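Local coordinates for protein mitochondrial association factor 1 (Toxoplasma gondii, PDB 6BXS) that has a macro-domain fold and is encoded at a parasite locus required for direct manipulation of host mitochondria, in which it probably takes part, at residues S90-I93 and Q94-L98; T133-E137 and S138-K142. All blocks are in the same frame, centred on the assembly; numbering follows the deposited sequence.

Contact 1 of 2, residues S90-I93 and Q94-L98; sequences SQEI and QERLL
The carbonyl oxygen Ser90 O takes the N-H of Gln94 at 3.0 Å (Ser90 O to Gln94 N), and the Gln94 side chain passes close beside the same oxygen, with Gln94 CG 3.2 Å from Ser90 O. The bond belongs to a ladder in helix 83-103, repeated by Glu95 N to Gln91 O, Arg96 N to Glu92 O and Leu97 N to Ile93 O. On the inner side Ile93 and Leu97 run alongside each other, Ile93 CG2 3.9 Å from Leu97 CD1. CG2 of Ile93 stands anti to its N and beside the carbonyl carbon, which sends it up the helix to that leucine; both side chains pack against strands 109-111 and 120-126. Outward, Gln91 meets Glu95 through its CG, 3.3 Å from Glu95 OE2, with amide and carboxylate turned 79° apart. Gln91 NE2 bonds instead to Gly54 O. Glu92 CB sits over the centre of one face of the Arg96 guanidinium, yet Glu92 OE1 stays 4.4 Å from Arg96 NH2, well out of the guanidinium plane, so no N-H points at it. Gln94 OE1 is hydrogen-bonded to His150 NE2. The chemistry is that of an amphipathic helix: methyl groups and a bonded amide face the sheet, while the outer charges interact without a directed bond.

Contact 2 of 2, residues T133-E137 and S138-K142; sequences TVWDE and SETGK
Capping bonds come first in the turn where Asp136 meets Ser138. Asp136 is the N-cap of helix 137-140, and its OD1 receives Ser138 N at 2.8 Å on the anti side. Ser138 OG also donates to Asp136 OD1, at 2.7 Å, but from high above the carboxylate plane; both donors approach the same face. The carboxylate reaches them because CG of Asp136 stands anti to its N (chi1 -163°). Asn132 OD1 takes the N-H of Glu137, so the first amides of the turn have acceptors.

Backbone bonds follow. Asp136 O is shared by Glu139 N at 3.1 Å and Thr140 N at 3.3 Å, the former above the carbonyl plane, the latter within it. Glu137 O receives Gly141 N at 2.9 Å, and there the chain leaves the helix with positive phi (99°).

The third group gathers round Gly141 O. Thr140 OG1 donates to Gly141 O at 2.8 Å, in the carbonyl plane and on a lone pair, while a water lying at the indole edge accepts from Trp135 NE1 at 2.9 Å and donates to Gly141 O. Thr140 crosses the indole at about a right angle, its CG2 and OG1 against CD1, and the ring rests on Ala185 and Ala188 of helix 179-202. Two donors on OD1 would help to disperse its charge at the helix start, and the water joins the tryptophan to the turn's exit.

Centres about 19 Å apart and nearest atoms about 6 Å apart, the two contacts do not touch: contact 1 is the regular interior of a helix, contact 2 the start and end of a very short one. In helix 83-103 backbone bonds repeat and side chains divide between sheet and solvent; in contact 2 capping, a shared carbonyl and a water take over from repetition. Contact 1 packs on strands 109-111, 120-126 and 147-152, whereas contact 2, in the chain between the last two, leans on helix 179-202. Both are partly buried, but contact 1 buries four of its eight touching residues, Ile93 and Leu97 among them, and contact 2 only Trp135 and Thr140, so it lies nearer the surface.

Contact 1 of 2, residues S90-I93 and Q94-L98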
ATOM      1  N   SER A  90       6.282  -1.501 -15.051  1.00 26.09           N
ATOM      2  CA  SER A  90       6.161  -1.455 -13.596  1.00 23.46           C
ATOM      3  C   SER A  90       7.000  -2.559 -12.969  1.00 25.81           C
ATOM      4  O   SER A  90       7.685  -2.354 -11.966  1.00 22.44           O
ATOM      5  CB  SER A  90       4.700  -1.604 -13.173  1.00 24.00           C
ATOM      6  OG  SER A  90       4.172  -2.850 -13.600  1.00 23.79           O
ATOM      7  N   GLN A  91       6.939  -3.735 -13.583  1.00 23.11           N
ATOM      8  CA  GLN A  91       7.703  -4.892 -13.144  1.00 22.28           C
ATOM      9  C   GLN A  91       9.208  -4.622 -13.202  1.00 28.16           C
ATOM     10  O   GLN A  91       9.927  -4.887 -12.238  1.00 21.58           O
ATOM     11  CB  GLN A  91       7.333  -6.101 -14.007  1.00 30.33           C
ATOM     12  CG  GLN A  91       7.958  -7.413 -13.591  1.00 34.18           C
ATOM     13  CD  GLN A  91       7.369  -8.586 -14.355  1.00 45.03           C
ATOM     14  OE1 GLN A  91       7.444  -8.637 -15.583  1.00 56.32           O
ATOM     15  NE2 GLN A  91       6.764  -9.526 -13.636  1.00 43.78           N
ATOM     16  N   GLU A  92       9.675  -4.083 -14.324  1.00 27.81           N
ATOM     17  CA  GLU A  92      11.092  -3.774 -14.497  1.00 31.48           C
ATOM     18  C   GLU A  92      11.596  -2.768 -13.464  1.00 32.32           C
ATOM     19  O   GLU A  92      12.618  -2.992 -12.815  1.00 25.14           O
ATOM     20  CB  GLU A  92      11.347  -3.229 -15.903  1.00 35.71           C
ATOM     21  CG  GLU A  92      11.377  -4.293 -16.987  1.00 47.51           C
ATOM     22  CD  GLU A  92      11.524  -3.706 -18.379  1.00 59.33           C
ATOM     23  OE1 GLU A  92      11.141  -2.533 -18.575  1.00 57.82           O
ATOM     24  OE2 GLU A  92      12.025  -4.417 -19.276  1.00 61.57           O
ATOM     25  N   ILE A  93      10.878  -1.658 -13.323  1.00 26.10           N
ATOM     26  CA  ILE A  93      11.274  -0.604 -12.396  1.00 26.33           C
ATOM     27  C   ILE A  93      11.322  -1.101 -10.955  1.00 23.06           C
ATOM     28  O   ILE A  93      12.265  -0.804 -10.223  1.00 22.87           O
ATOM     29  CB  ILE A  93      10.312   0.599 -12.484  1.00 26.66           C
ATOM     30  CG1 ILE A  93      10.488   1.311 -13.829  1.00 28.87           C
ATOM     31  CG2 ILE A  93      10.559   1.577 -11.335  1.00 24.73           C
ATOM     32  CD1 ILE A  93       9.436   2.365 -14.120  1.00 25.99           C
ATOM     33  N   GLN A  94      10.303  -1.851 -10.549  1.00 23.47           N
ATOM     34  CA  GLN A  94      10.180  -2.272  -9.159  1.00 20.94           C
ATOM     35  C   GLN A  94      11.124  -3.426  -8.812  1.00 24.48           C
ATOM     36  O   GLN A  94      11.552  -3.550  -7.665  1.00 21.02           O
ATOM     37  CB  GLN A  94       8.725  -2.643  -8.858  1.00 20.82           C
ATOM     38  CG  GLN A  94       7.796  -1.425  -8.903  1.00 23.13           C
ATOM     39  CD  GLN A  94       6.389  -1.695  -8.395  1.00 21.30           C
ATOM     40  OE1 GLN A  94       5.713  -0.783  -7.917  1.00 21.98           O
ATOM     41  NE2 GLN A  94       5.935  -2.939  -8.504  1.00 18.67           N
ATOM     42  N   GLU A  95      11.465  -4.257  -9.794  1.00 22.03           N
ATOM     43  CA  GLU A  95      12.487  -5.280  -9.586  1.00 21.30           C
ATOM     44  C   GLU A  95      13.846  -4.642  -9.303  1.00 19.84           C
ATOM     45  O   GLU A  95      14.547  -5.039  -8.373  1.00 16.70           O
ATOM     46  CB  GLU A  95      12.602  -6.202 -10.804  1.00 26.96           C
ATOM     47  CG  GLU A  95      11.552  -7.295 -10.871  1.00 35.05           C
ATOM     48  CD  GLU A  95      11.802  -8.263 -12.012  1.00 51.77           C
ATOM     49  OE1 GLU A  95      12.741  -9.079 -11.904  1.00 68.08           O
ATOM     50  OE2 GLU A  95      11.067  -8.205 -13.021  1.00 48.06           O
ATOM     51  N   ARG A  96      14.210  -3.656 -10.119  1.00 22.16           N
ATOM     52  CA  ARG A  96      15.481  -2.956  -9.972  1.00 23.00           C
ATOM     53  C   ARG A  96      15.564  -2.206  -8.643  1.00 24.00           C
ATOM     54  O   ARG A  96      16.592  -2.236  -7.964  1.00 25.64           O
ATOM     55  CB  ARG A  96      15.682  -1.976 -11.129  1.00 28.28           C
ATOM     56  CG  ARG A  96      15.846  -2.636 -12.488  1.00 50.21           C
ATOM     57  CD  ARG A  96      15.729  -1.617 -13.610  1.00 55.65           C
ATOM     58  NE  ARG A  96      15.686  -2.253 -14.925  1.00 63.72           N
ATOM     59  CZ  ARG A  96      15.270  -1.650 -16.035  1.00 61.41           C
ATOM     60  NH1 ARG A  96      14.848  -0.393 -15.999  1.00 60.58           N
ATOM     61  NH2 ARG A  96      15.267  -2.308 -17.186  1.00 63.24           N
ATOM     62  N   LEU A  97      14.482  -1.524  -8.278  1.00 22.08           N
ATOM     63  CA  LEU A  97      14.458  -0.732  -7.052  1.00 23.63           C
ATOM     64  C   LEU A  97      14.558  -1.597  -5.799  1.00 21.64           C
ATOM     65  O   LEU A  97      15.188  -1.203  -4.819  1.00 25.42           O
ATOM     66  CB  LEU A  97      13.185   0.113  -6.988  1.00 22.48           C
ATOM     67  CG  LEU A  97      13.196   1.442  -7.746  1.00 26.79           C
ATOM     68  CD1 LEU A  97      11.824   2.103  -7.679  1.00 22.88           C
ATOM     69  CD2 LEU A  97      14.264   2.378  -7.189  1.00 28.64           C
ATOM     70  N   LEU A  98      13.930  -2.769  -5.827  1.00 22.67           N
ATOM     71  CA  LEU A  98      13.975  -3.675  -4.686  1.00 25.54           C
ATOM     72  C   LEU A  98      15.398  -4.166  -4.437  1.00 26.20           C
ATOM     73  O   LEU A  98      15.820  -4.310  -3.289  1.00 24.10           O
ATOM     74  CB  LEU A  98      13.040  -4.869  -4.898  1.00 23.65           C
ATOM     75  CG  LEU A  98      13.070  -5.923  -3.787  1.00 26.31           C
ATOM     76  CD1 LEU A  98      12.829  -5.290  -2.411  1.00 27.32           C
ATOM     77  CD2 LEU A  98      12.055  -7.021  -4.054  1.00 32.23           C
TER

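Contact 2 of 2, residues T133-E137 and S138-K142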
ATOM      1  N   THR A 133      15.000 -13.482   4.852  1.00 25.11           N
ATOM      2  CA  THR A 133      16.081 -13.602   5.830  1.00 28.06           C
ATOM      3  C   THR A 133      15.534 -14.026   7.188  1.00 30.02           C
ATOM      4  O   THR A 133      16.028 -14.969   7.808  1.00 36.31           O
ATOM      5  CB  THR A 133      16.856 -12.279   5.996  1.00 32.63           C
ATOM      6  OG1 THR A 133      15.968 -11.245   6.443  1.00 43.71           O
ATOM      7  CG2 THR A 133      17.506 -11.866   4.678  1.00 29.88           C
ATOM      8  N   VAL A 134      14.503 -13.318   7.631  1.00 26.67           N
ATOM      9  CA  VAL A 134      13.875 -13.563   8.918  1.00 29.14           C
ATOM     10  C   VAL A 134      12.677 -14.497   8.746  1.00 28.47           C
ATOM     11  O   VAL A 134      12.222 -15.131   9.699  1.00 32.24           O
ATOM     12  CB  VAL A 134      13.462 -12.224   9.563  1.00 30.88           C
ATOM     13  CG1 VAL A 134      12.365 -12.406  10.580  1.00 33.74           C
ATOM     14  CG2 VAL A 134      14.674 -11.563  10.209  1.00 28.21           C
ATOM     15  N   TRP A 135      12.176 -14.573   7.517  1.00 26.56           N
ATOM     16  CA  TRP A 135      11.182 -15.574   7.140  1.00 27.57           C
ATOM     17  C   TRP A 135      11.654 -16.290   5.878  1.00 27.26           C
ATOM     18  O   TRP A 135      12.597 -15.842   5.230  1.00 25.08           O
ATOM     19  CB  TRP A 135       9.814 -14.929   6.916  1.00 24.94           C
ATOM     20  CG  TRP A 135       9.822 -13.863   5.866  1.00 25.06           C
ATOM     21  CD1 TRP A 135       9.819 -14.046   4.515  1.00 27.07           C
ATOM     22  CD2 TRP A 135       9.831 -12.447   6.081  1.00 24.18           C
ATOM     23  NE1 TRP A 135       9.829 -12.831   3.874  1.00 23.02           N
ATOM     24  CE2 TRP A 135       9.836 -11.833   4.813  1.00 27.00           C
ATOM     25  CE3 TRP A 135       9.837 -11.638   7.221  1.00 25.98           C
ATOM     26  CZ2 TRP A 135       9.847 -10.450   4.653  1.00 25.67           C
ATOM     27  CZ3 TRP A 135       9.847 -10.264   7.061  1.00 23.83           C
ATOM     28  CH2 TRP A 135       9.852  -9.684   5.788  1.00 26.19           C
ATOM     29  N   ASP A 136      11.005 -17.399   5.538  1.00 30.65           N
ATOM     30  CA  ASP A 136      11.339 -18.146   4.327  1.00 27.17           C
ATOM     31  C   ASP A 136      10.347 -17.817   3.215  1.00 23.08           C
ATOM     32  O   ASP A 136       9.139 -17.979   3.382  1.00 26.71           O
ATOM     33  CB  ASP A 136      11.350 -19.652   4.604  1.00 31.29           C
ATOM     34  CG  ASP A 136      12.077 -20.441   3.526  1.00 35.84           C
ATOM     35  OD1 ASP A 136      11.841 -20.180   2.326  1.00 33.10           O
ATOM     36  OD2 ASP A 136      12.892 -21.317   3.879  1.00 36.29           O
ATOM     37  N   GLU A 137      10.867 -17.362   2.079  1.00 26.41           N
ATOM     38  CA  GLU A 137      10.031 -16.978   0.944  1.00 27.21           C
ATOM     39  C   GLU A 137       9.215 -18.156   0.412  1.00 30.61           C
ATOM     40  O   GLU A 137       8.234 -17.968  -0.309  1.00 28.27           O
ATOM     41  CB  GLU A 137      10.892 -16.396  -0.181  1.00 21.84           C
ATOM     42  CG  GLU A 137      11.770 -17.418  -0.894  1.00 28.89           C
ATOM     43  CD  GLU A 137      12.672 -16.792  -1.943  1.00 31.39           C
ATOM     44  OE1 GLU A 137      12.731 -15.546  -2.021  1.00 34.44           O
ATOM     45  OE2 GLU A 137      13.326 -17.549  -2.694  1.00 31.34           O
ATOM     46  N   SER A 138       9.624 -19.369   0.771  1.00 30.96           N
ATOM     47  CA  SER A 138       8.944 -20.572   0.307  1.00 29.24           C
ATOM     48  C   SER A 138       7.542 -20.709   0.901  1.00 32.95           C
ATOM     49  O   SER A 138       6.686 -21.373   0.316  1.00 36.37           O
ATOM     50  CB  SER A 138       9.773 -21.814   0.646  1.00 31.36           C
ATOM     51  OG  SER A 138       9.831 -22.020   2.046  1.00 42.87           O
ATOM     52  N   GLU A 139       7.308 -20.085   2.055  1.00 33.91           N
ATOM     53  CA  GLU A 139       6.001 -20.159   2.711  1.00 31.39           C
ATOM     54  C   GLU A 139       5.236 -18.835   2.659  1.00 27.87           C
ATOM     55  O   GLU A 139       4.006 -18.828   2.705  1.00 29.05           O
ATOM     56  CB  GLU A 139       6.156 -20.603   4.169  1.00 35.77           C
ATOM     57  CG  GLU A 139       7.199 -19.832   4.965  1.00 34.83           C
ATOM     58  CD  GLU A 139       7.092 -20.072   6.463  1.00 37.97           C
ATOM     59  OE1 GLU A 139       5.993 -20.435   6.935  1.00 39.15           O
ATOM     60  OE2 GLU A 139       8.106 -19.902   7.169  1.00 43.51           O
ATOM     61  N   THR A 140       5.957 -17.722   2.561  1.00 24.82           N
ATOM     62  CA  THR A 140       5.327 -16.402   2.543  1.00 26.47           C
ATOM     63  C   THR A 140       5.110 -15.873   1.128  1.00 24.21           C
ATOM     64  O   THR A 140       4.241 -15.031   0.899  1.00 26.65           O
ATOM     65  CB  THR A 140       6.168 -15.358   3.303  1.00 22.66           C
ATOM     66  OG1 THR A 140       7.374 -15.094   2.574  1.00 22.37           O
ATOM     67  CG2 THR A 140       6.507 -15.843   4.707  1.00 24.82           C
ATOM     68  N   GLY A 141       5.902 -16.375   0.185  1.00 23.51           N
ATOM     69  CA  GLY A 141       5.994 -15.789  -1.141  1.00 23.86           C
ATOM     70  C   GLY A 141       7.231 -14.913  -1.186  1.00 25.12           C
ATOM     71  O   GLY A 141       7.755 -14.538  -0.135  1.00 21.31           O
ATOM     72  N   LYS A 142       7.706 -14.589  -2.386  1.00 24.57           N
ATOM     73  CA  LYS A 142       8.949 -13.835  -2.522  1.00 24.89           C
ATOM     74  C   LYS A 142       8.672 -12.335  -2.629  1.00 23.01           C
ATOM     75  O   LYS A 142       7.589 -11.920  -3.039  1.00 23.77           O
ATOM     76  CB  LYS A 142       9.746 -14.329  -3.737  1.00 31.12           C
ATOM     77  CG  LYS A 142       9.474 -13.598  -5.042  1.00 30.28           C
ATOM     78  CD  LYS A 142      10.287 -14.197  -6.184  1.00 41.56           C
ATOM     79  CE  LYS A 142       9.968 -13.530  -7.516  1.00 43.01           C
ATOM     80  NZ  LYS A 142       8.558 -13.769  -7.941  1.00 44.82           N
TER
HETATM   81  O   HOH W   1       9.948 -12.830   0.938  1.00 23.32           O